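Local coordinates for putative endoribonuclease (Klebsiella pneumoniae, PDB 3LYB), which is a putative endoribonuclease of the L-PSP family, within the YjgF-like clan, and may therefore act on RNA, though its precise biological role is unsettled, at residues Q99-R102 with H106-Y109; R51-A56 with R114-P119; A15-A20 with A85-Q90. All coordinates share one frame; numbering follows the deposited sequence.

Contact 1 (Q99-R102 with H106-Y109)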
loop_
_atom_site.group_PDB
_atom_site.type_symbol
_atom_site.label_atom_id
_atom_site.label_comp_id
_atom_site.label_asym_id
_atom_site.label_seq_id
_atom_site.Cartn_x
_atom_site.Cartn_y
_atom_site.Cartn_z
ATOM N N GLN B 99 -25.224 10.863 -8.332
ATOM C CA GLN B 99 -24.020 10.758 -9.146
ATOM C C GLN B 99 -22.842 10.123 -8.409
ATOM O O GLN B 99 -22.406 10.612 -7.374
ATOM C CB GLN B 99 -23.636 12.136 -9.660
ATOM C CG GLN B 99 -24.690 12.751 -10.595
ATOM C CD GLN B 99 -25.015 14.175 -10.222
ATOM O OE1 GLN B 99 -25.124 15.026 -11.083
ATOM N NE2 GLN B 99 -25.181 14.443 -8.927
ATOM N N TYR B 100 -22.319 9.047 -8.988
ATOM C CA TYR B 100 -21.275 8.224 -8.405
ATOM C C TYR B 100 -19.971 8.360 -9.179
ATOM O O TYR B 100 -19.929 8.117 -10.378
ATOM C CB TYR B 100 -21.724 6.771 -8.468
ATOM C CG TYR B 100 -22.986 6.443 -7.691
ATOM C CD1 TYR B 100 -22.945 6.289 -6.309
ATOM C CD2 TYR B 100 -24.209 6.259 -8.344
ATOM C CE1 TYR B 100 -24.074 5.981 -5.586
ATOM C CE2 TYR B 100 -25.366 5.937 -7.629
ATOM C CZ TYR B 100 -25.281 5.786 -6.241
ATOM O OH TYR B 100 -26.396 5.468 -5.487
ATOM N N PHE B 101 -18.903 8.729 -8.484
ATOM C CA PHE B 101 -17.596 8.903 -9.107
ATOM C C PHE B 101 -16.573 7.949 -8.554
ATOM O O PHE B 101 -16.595 7.629 -7.363
ATOM C CB PHE B 101 -17.035 10.290 -8.804
ATOM C CG PHE B 101 -17.774 11.415 -9.439
ATOM C CD1 PHE B 101 -19.017 11.817 -8.954
ATOM C CD2 PHE B 101 -17.201 12.115 -10.507
ATOM C CE1 PHE B 101 -19.685 12.898 -9.536
ATOM C CE2 PHE B 101 -17.867 13.199 -11.094
ATOM C CZ PHE B 101 -19.118 13.589 -10.601
ATOM N N ARG B 102 -15.642 7.546 -9.403
ATOM C CA ARG B 102 -14.417 6.911 -8.945
ATOM C C ARG B 102 -13.452 7.927 -8.351
ATOM O O ARG B 102 -12.590 7.575 -7.565
ATOM C CB ARG B 102 -13.733 6.171 -10.104
ATOM C CG ARG B 102 -14.375 4.823 -10.347
ATOM C CD ARG B 102 -13.499 3.843 -11.039
ATOM N NE ARG B 102 -12.512 3.291 -10.142
ATOM C CZ ARG B 102 -11.213 3.181 -10.415
ATOM N NH1 ARG B 102 -10.731 3.563 -11.592
ATOM N NH2 ARG B 102 -10.399 2.645 -9.511
ATOM N N HIS B 106 -12.643 14.721 -10.559
ATOM C CA HIS B 106 -13.317 14.777 -11.841
ATOM C C HIS B 106 -14.593 15.643 -11.805
ATOM O O HIS B 106 -15.227 15.883 -12.834
ATOM C CB HIS B 106 -13.732 13.359 -12.243
ATOM C CG HIS B 106 -12.619 12.509 -12.775
ATOM N ND1 HIS B 106 -12.616 11.136 -12.652
ATOM C CD2 HIS B 106 -11.488 12.826 -13.448
ATOM C CE1 HIS B 106 -11.532 10.641 -13.225
ATOM N NE2 HIS B 106 -10.833 11.645 -13.715
ATOM N N PHE B 107 -14.982 16.091 -10.618
ATOM C CA PHE B 107 -16.222 16.825 -10.473
ATOM C C PHE B 107 -16.389 18.087 -11.330
ATOM O O PHE B 107 -17.431 18.257 -11.964
ATOM C CB PHE B 107 -16.529 17.171 -9.019
ATOM C CG PHE B 107 -17.854 17.789 -8.871
ATOM C CD1 PHE B 107 -18.991 17.013 -8.993
ATOM C CD2 PHE B 107 -17.975 19.161 -8.721
ATOM C CE1 PHE B 107 -20.255 17.595 -8.912
ATOM C CE2 PHE B 107 -19.237 19.754 -8.658
ATOM C CZ PHE B 107 -20.380 18.963 -8.748
ATOM N N PRO B 108 -15.385 18.986 -11.330
ATOM C CA PRO B 108 -15.436 20.156 -12.211
ATOM C C PRO B 108 -15.740 19.817 -13.673
ATOM O O PRO B 108 -16.435 20.574 -14.340
ATOM C CB PRO B 108 -14.024 20.731 -12.092
ATOM C CG PRO B 108 -13.601 20.358 -10.696
ATOM C CD PRO B 108 -14.203 19.019 -10.443
ATOM N N TYR B 109 -15.225 18.704 -14.171
ATOM C CA TYR B 109 -15.517 18.287 -15.543
ATOM C C TYR B 109 -16.977 17.900 -15.696
ATOM O O TYR B 109 -17.650 18.324 -16.641
ATOM C CB TYR B 109 -14.649 17.104 -15.965
ATOM C CG TYR B 109 -13.196 17.422 -16.051
ATOM C CD1 TYR B 109 -12.313 17.001 -15.058
ATOM C CD2 TYR B 109 -12.692 18.144 -17.115
ATOM C CE1 TYR B 109 -10.950 17.280 -15.134
ATOM C CE2 TYR B 109 -11.331 18.433 -17.202
ATOM C CZ TYR B 109 -10.467 17.995 -16.211
ATOM O OH TYR B 109 -9.131 18.278 -16.305
#

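Contact 2 (R51-A56 with R114-P119)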
loop_
_atom_site.group_PDB
_atom_site.type_symbol
_atom_site.label_atom_id
_atom_site.label_comp_id
_atom_site.label_asym_id
_atom_site.label_seq_id
_atom_site.Cartn_x
_atom_site.Cartn_y
_atom_site.Cartn_z
ATOM N N ARG B 51 -17.525 17.675 -28.955
ATOM C CA ARG B 51 -16.212 17.778 -28.371
ATOM C C ARG B 51 -15.874 19.185 -27.919
ATOM O O ARG B 51 -15.530 19.389 -26.734
ATOM C CB ARG B 51 -15.150 17.256 -29.327
ATOM C CG ARG B 51 -15.377 15.840 -29.704
ATOM C CD ARG B 51 -14.459 15.436 -30.813
ATOM N NE ARG B 51 -15.001 14.261 -31.489
ATOM C CZ ARG B 51 -14.332 13.525 -32.361
ATOM N NH1 ARG B 51 -13.064 13.821 -32.661
ATOM N NH2 ARG B 51 -14.934 12.485 -32.910
ATOM N N GLU B 52 -15.955 20.159 -28.836
ATOM C CA GLU B 52 -15.553 21.537 -28.442
ATOM C C GLU B 52 -16.636 22.114 -27.537
ATOM O O GLU B 52 -16.377 22.994 -26.746
ATOM C CB GLU B 52 -15.030 22.435 -29.618
ATOM C CG GLU B 52 -14.444 23.901 -29.281
ATOM C CD GLU B 52 -13.148 23.993 -28.399
ATOM O OE1 GLU B 52 -12.006 23.998 -28.947
ATOM O OE2 GLU B 52 -13.278 24.148 -27.149
ATOM N N LEU B 53 -17.808 21.502 -27.559
ATOM C CA LEU B 53 -18.850 21.828 -26.583
ATOM C C LEU B 53 -18.580 21.288 -25.162
ATOM O O LEU B 53 -19.146 21.797 -24.182
ATOM C CB LEU B 53 -20.214 21.326 -27.073
ATOM C CG LEU B 53 -21.451 21.648 -26.243
ATOM C CD1 LEU B 53 -21.689 23.142 -26.194
ATOM C CD2 LEU B 53 -22.630 20.946 -26.836
ATOM N N LEU B 54 -17.751 20.248 -25.048
ATOM C CA LEU B 54 -17.307 19.780 -23.734
ATOM C C LEU B 54 -16.022 20.499 -23.312
ATOM O O LEU B 54 -15.572 20.354 -22.186
ATOM C CB LEU B 54 -17.144 18.251 -23.681
ATOM C CG LEU B 54 -18.344 17.387 -24.111
ATOM C CD1 LEU B 54 -17.978 15.906 -24.299
ATOM C CD2 LEU B 54 -19.584 17.572 -23.225
ATOM N N GLY B 55 -15.446 21.283 -24.213
ATOM C CA GLY B 55 -14.282 22.086 -23.872
ATOM C C GLY B 55 -12.979 21.494 -24.376
ATOM O O GLY B 55 -11.910 21.806 -23.844
ATOM N N ALA B 56 -13.051 20.639 -25.395
ATOM C CA ALA B 56 -11.835 20.144 -26.036
ATOM C C ALA B 56 -10.967 21.315 -26.514
ATOM O O ALA B 56 -11.482 22.343 -26.957
ATOM C CB ALA B 56 -12.185 19.227 -27.180
ATOM N N ARG B 114 -22.896 19.038 -16.928
ATOM C CA ARG B 114 -24.254 19.031 -16.403
ATOM C C ARG B 114 -24.955 20.351 -16.684
ATOM O O ARG B 114 -26.132 20.359 -17.008
ATOM C CB ARG B 114 -24.310 18.700 -14.918
ATOM C CG ARG B 114 -25.706 18.330 -14.488
ATOM C CD ARG B 114 -25.853 18.066 -13.028
ATOM N NE ARG B 114 -25.237 19.093 -12.198
ATOM C CZ ARG B 114 -25.182 19.041 -10.868
ATOM N NH1 ARG B 114 -25.725 18.012 -10.210
ATOM N NH2 ARG B 114 -24.583 20.016 -10.192
ATOM N N LYS B 115 -24.228 21.453 -16.578
ATOM C CA LYS B 115 -24.745 22.763 -16.966
ATOM C C LYS B 115 -25.368 22.784 -18.384
ATOM O O LYS B 115 -26.421 23.402 -18.599
ATOM C CB LYS B 115 -23.648 23.813 -16.884
ATOM C CG LYS B 115 -23.410 24.346 -15.508
ATOM C CD LYS B 115 -22.231 25.338 -15.548
ATOM C CE LYS B 115 -21.753 25.715 -14.146
ATOM N NZ LYS B 115 -20.333 26.164 -14.143
ATOM N N LEU B 116 -24.723 22.108 -19.334
ATOM C CA LEU B 116 -25.251 22.011 -20.694
ATOM C C LEU B 116 -26.630 21.351 -20.794
ATOM O O LEU B 116 -27.273 21.459 -21.823
ATOM C CB LEU B 116 -24.276 21.269 -21.630
ATOM C CG LEU B 116 -22.778 21.604 -21.663
ATOM C CD1 LEU B 116 -22.039 20.634 -22.576
ATOM C CD2 LEU B 116 -22.482 23.047 -22.049
ATOM N N PHE B 117 -27.069 20.658 -19.751
ATOM C CA PHE B 117 -28.339 19.933 -19.806
ATOM C C PHE B 117 -29.389 20.585 -18.923
ATOM O O PHE B 117 -30.587 20.338 -19.084
ATOM C CB PHE B 117 -28.169 18.479 -19.356
ATOM C CG PHE B 117 -27.474 17.620 -20.347
ATOM C CD1 PHE B 117 -26.093 17.656 -20.468
ATOM C CD2 PHE B 117 -28.200 16.764 -21.157
ATOM C CE1 PHE B 117 -25.453 16.868 -21.399
ATOM C CE2 PHE B 117 -27.579 15.963 -22.080
ATOM C CZ PHE B 117 -26.200 16.003 -22.204
ATOM N N TYR B 118 -28.920 21.377 -17.966
ATOM C CA TYR B 118 -29.767 22.145 -17.093
ATOM C C TYR B 118 -29.255 23.575 -17.142
ATOM O O TYR B 118 -28.547 24.022 -16.210
ATOM C CB TYR B 118 -29.674 21.623 -15.671
ATOM C CG TYR B 118 -30.194 20.228 -15.489
ATOM C CD1 TYR B 118 -31.563 19.988 -15.347
ATOM C CD2 TYR B 118 -29.321 19.146 -15.445
ATOM C CE1 TYR B 118 -32.048 18.713 -15.168
ATOM C CE2 TYR B 118 -29.800 17.857 -15.271
ATOM C CZ TYR B 118 -31.163 17.650 -15.131
ATOM O OH TYR B 118 -31.641 16.379 -14.955
ATOM N N PRO B 119 -29.586 24.297 -18.239
ATOM C CA PRO B 119 -29.126 25.678 -18.371
ATOM C C PRO B 119 -29.928 26.557 -17.410
ATOM O O PRO B 119 -29.351 27.434 -16.737
ATOM C CB PRO B 119 -29.424 26.012 -19.832
ATOM C CG PRO B 119 -30.611 25.127 -20.208
ATOM C CD PRO B 119 -30.581 23.929 -19.273
#

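Contact 3 (A15-A20 with A85-Q90)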
loop_
_atom_site.group_PDB
_atom_site.type_symbol
_atom_site.label_atom_id
_atom_site.label_comp_id
_atom_site.label_asym_id
_atom_site.label_seq_id
_atom_site.Cartn_x
_atom_site.Cartn_y
_atom_site.Cartn_z
ATOM N N ALA B 15 -34.475 -3.208 -15.687
ATOM C CA ALA B 15 -35.430 -2.432 -16.472
ATOM C C ALA B 15 -34.889 -1.007 -16.695
ATOM O O ALA B 15 -34.621 -0.284 -15.725
ATOM C CB ALA B 15 -36.797 -2.400 -15.762
ATOM N N ALA B 16 -34.734 -0.604 -17.958
ATOM C CA ALA B 16 -34.192 0.719 -18.278
ATOM C C ALA B 16 -34.845 1.806 -17.410
ATOM O O ALA B 16 -34.149 2.520 -16.682
ATOM C CB ALA B 16 -34.336 1.029 -19.776
ATOM N N TRP B 17 -36.179 1.904 -17.494
ATOM C CA TRP B 17 -37.002 2.757 -16.618
ATOM C C TRP B 17 -38.281 2.070 -16.143
ATOM O O TRP B 17 -38.609 0.963 -16.562
ATOM C CB TRP B 17 -37.340 4.101 -17.271
ATOM C CG TRP B 17 -38.008 4.020 -18.622
ATOM C CD1 TRP B 17 -37.392 3.840 -19.837
ATOM C CD2 TRP B 17 -39.405 4.158 -18.904
ATOM N NE1 TRP B 17 -38.323 3.853 -20.848
ATOM C CE2 TRP B 17 -39.566 4.042 -20.303
ATOM C CE3 TRP B 17 -40.543 4.354 -18.110
ATOM C CZ2 TRP B 17 -40.817 4.118 -20.925
ATOM C CZ3 TRP B 17 -41.793 4.429 -18.731
ATOM C CH2 TRP B 17 -41.917 4.312 -20.122
ATOM N N ARG B 18 -38.994 2.749 -15.253
ATOM C CA ARG B 18 -40.199 2.220 -14.625
ATOM C C ARG B 18 -41.030 3.367 -14.083
ATOM O O ARG B 18 -40.487 4.293 -13.466
ATOM C CB ARG B 18 -39.834 1.276 -13.474
ATOM C CG ARG B 18 -41.009 0.589 -12.817
ATOM C CD ARG B 18 -41.475 -0.569 -13.669
ATOM N NE ARG B 18 -40.524 -1.676 -13.615
ATOM C CZ ARG B 18 -40.647 -2.717 -12.795
ATOM N NH1 ARG B 18 -41.686 -2.793 -11.965
ATOM N NH2 ARG B 18 -39.733 -3.684 -12.807
ATOM N N ARG B 19 -42.342 3.292 -14.326
ATOM C CA ARG B 19 -43.307 4.262 -13.809
ATOM C C ARG B 19 -43.937 3.772 -12.507
ATOM O O ARG B 19 -44.155 2.575 -12.322
ATOM C CB ARG B 19 -44.387 4.574 -14.846
ATOM C CG ARG B 19 -45.499 5.492 -14.333
ATOM C CD ARG B 19 -46.409 5.987 -15.449
ATOM N NE ARG B 19 -45.871 7.146 -16.162
ATOM C CZ ARG B 19 -45.864 8.382 -15.669
ATOM N NH1 ARG B 19 -46.352 8.637 -14.452
ATOM N NH2 ARG B 19 -45.358 9.369 -16.389
ATOM N N ALA B 20 -44.185 4.717 -11.603
ATOM C CA ALA B 20 -44.833 4.459 -10.325
ATOM C C ALA B 20 -45.509 5.746 -9.873
ATOM O O ALA B 20 -44.838 6.693 -9.423
ATOM C CB ALA B 20 -43.819 3.989 -9.293
ATOM N N ALA B 85 -37.041 10.974 -22.869
ATOM C CA ALA B 85 -37.824 11.307 -24.042
ATOM C C ALA B 85 -38.730 10.140 -24.413
ATOM O O ALA B 85 -39.892 10.345 -24.732
ATOM C CB ALA B 85 -36.914 11.686 -25.199
ATOM N N SER B 86 -38.210 8.918 -24.325
ATOM C CA SER B 86 -38.964 7.708 -24.686
ATOM C C SER B 86 -40.108 7.400 -23.697
ATOM O O SER B 86 -40.682 6.298 -23.698
ATOM C CB SER B 86 -38.025 6.496 -24.812
ATOM O OG SER B 86 -37.946 5.761 -23.593
ATOM N N ALA B 87 -40.428 8.378 -22.853
ATOM C CA ALA B 87 -41.518 8.259 -21.895
ATOM C C ALA B 87 -42.306 9.574 -21.857
ATOM O O ALA B 87 -43.206 9.757 -21.025
ATOM C CB ALA B 87 -40.971 7.903 -20.524
ATOM N N GLY B 88 -41.950 10.489 -22.764
ATOM C CA GLY B 88 -42.701 11.725 -22.962
ATOM C C GLY B 88 -42.163 12.980 -22.292
ATOM O O GLY B 88 -42.605 14.085 -22.621
ATOM N N GLY B 89 -41.211 12.826 -21.365
ATOM C CA GLY B 89 -40.692 13.955 -20.576
ATOM C C GLY B 89 -39.447 14.598 -21.149
ATOM O O GLY B 89 -38.857 14.066 -22.089
ATOM N N GLN B 90 -39.051 15.733 -20.568
ATOM C CA GLN B 90 -37.865 16.490 -20.984
ATOM C C GLN B 90 -36.829 16.548 -19.856
ATOM O O GLN B 90 -37.125 16.178 -18.711
ATOM C CB GLN B 90 -38.277 17.907 -21.369
ATOM C CG GLN B 90 -39.350 18.475 -20.435
ATOM C CD GLN B 90 -39.758 19.913 -20.739
ATOM O OE1 GLN B 90 -40.856 20.341 -20.357
ATOM N NE2 GLN B 90 -38.877 20.669 -21.403
#

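Contact 1 (Q99-R102 with H106-Y109)
The F101 ring meets the start of helix 107-115 through its far rim. Its CZ lies 3.8 Å from CD1 of F107, at the edge of the F107 ring and near that ring's plane. CE2 rests against the backbone, 4.0 Å from F107 CA. One atom further round, F101 CD2 has H106 CB at 4.1 Å, close to the plane of the phenyl group. F107 carries CG anti to its backbone N (chi1 -174°), which swings the ring beside its own carbonyl carbon and up to F101. No hydrogen bond crosses between the segments. Strand 94-101, helix 107-115 and strand 124-129 form a beta-alpha-beta unit, and this apolar contact spans the connection from the strand to the helix, packing the helix start onto the sheet. V127 of the neighbouring parallel strand touches both phenylalanines, and Y110 stacks edge-to-face with F101. The F101 backbone is hydrogen-bonded to V128 and V130, which fixes the strand from which its ring projects. Beyond the chain, F107 also packs on S61 of a second subunit and on L134 of a fourth.

Contact 2 (R51-A56 with R114-P119)
Where L116 meets L53 and L54 no aromatic ring or other flat side chain takes part, and the planar groups concerned are backbone carbonyls. L116 CD1 comes to 3.5 Å from L53 O, while R51 O, two residues earlier, receives A56 N (3.1 Å) and L54 N (2.9 Å) from opposite faces of its plane. The first of these, A56 N to R51 O, belongs with the weak G55 N to E52 O bond to a Schellman motif that ends helix 48-54; G55, with phi 102°, is the C-prime residue that turns the chain out of the helix.

The contact therefore joins the last turn of one helix to the C-terminal region of helix 107-115, mainly by leucine side chains, without a hydrogen bond between the two segments. L53 and L116 reach toward each other tip to tip, with L53 CG 3.8 Å from L116 CD1. The L53 side chain extends with CG anti to the backbone N (chi1 -176°), whereas L54 holds CG anti to its carbonyl carbon (chi1 -54°) and crosses L116 at about a right angle. L53 and L116 lie at the surface; L54 is buried and packs against W74 of helix 60-85, on which F117 also rests through L77 and E78. The helix end is tied to its neighbour by a polar bond as well, from R112 NH1 to L54 O. Nearby, K115 NZ forms a salt bridge with E59 of a second subunit. A single methyl serves both leucines, for L116 CD1 also touches L54 CD2, at 4.0 Å.

Contact 3 (A15-A20 with A85-Q90)
S86, the first residue to leave the helical conformation after helix 60-85, approaches the indole of W17 with its hydroxyl. W17 NE1 donates to S86 OG over 3.4 Å, and the N-H points well off the oxygen (125°), so the bond is weak. The stronger partner of that hydroxyl is T83 O, three residues back in the helix, and the serine oxygen is thus held by its own helix while it accepts loosely from the tryptophan. The S86 carbonyl contributes too, with O 3.5 Å from W17 CZ2.

A87 follows and makes the principal apolar contact. Its CB sits over one face of the W17 six-membered ring, 3.8 Å from the ring centroid and 15° off the normal, a CH-pi interaction; the nearest ring atom, CH2, is 3.7 Å from A87 CB. W17 has CG between its backbone N and carbonyl carbon (chi1 55°), a rotation that leaves the benzene half of the indole spread beneath this methyl group.

With G88 the chain turns. This glycine, of positive phi, is the C-prime residue of a Schellman motif: G88 N binds A85 O at 2.9 Å, and G89 N reaches the carbonyl of the residue before A85. The long helix thus ends just where strand 17-20, the outermost strand on its side of the sheet within the chain, lays its tryptophan against the terminus. Further along, Q90 N is hydrogen-bonded to D93 OD2 as the loop heads for strand 94-101. On the strand's side W17 packs on I24 of the antiparallel strand 23-26, and R18 packs on I95 of a third subunit.

Overall arrangement
Contacts 1 and 2 share helix 107-115, one at its start and the other in its C-terminal region. Their centres are 15 Å apart, and they touch where R114 NH1 comes to 3.2 Å from Q99 OE1. In sequence contact 1 is nested within the loop that contact 2 closes. Contact 3 lies on the opposite side of the chain's centre from contact 1, with about 25 Å between their centres, although both reach the same sheet; its nearest atoms are about 7 Å from contact 2, whose segments alternate with its own. The F101 side chain is about 10 Å from a bound calcium ion and that of L54 about 13 Å from one. N41 and D45 form a calcium site.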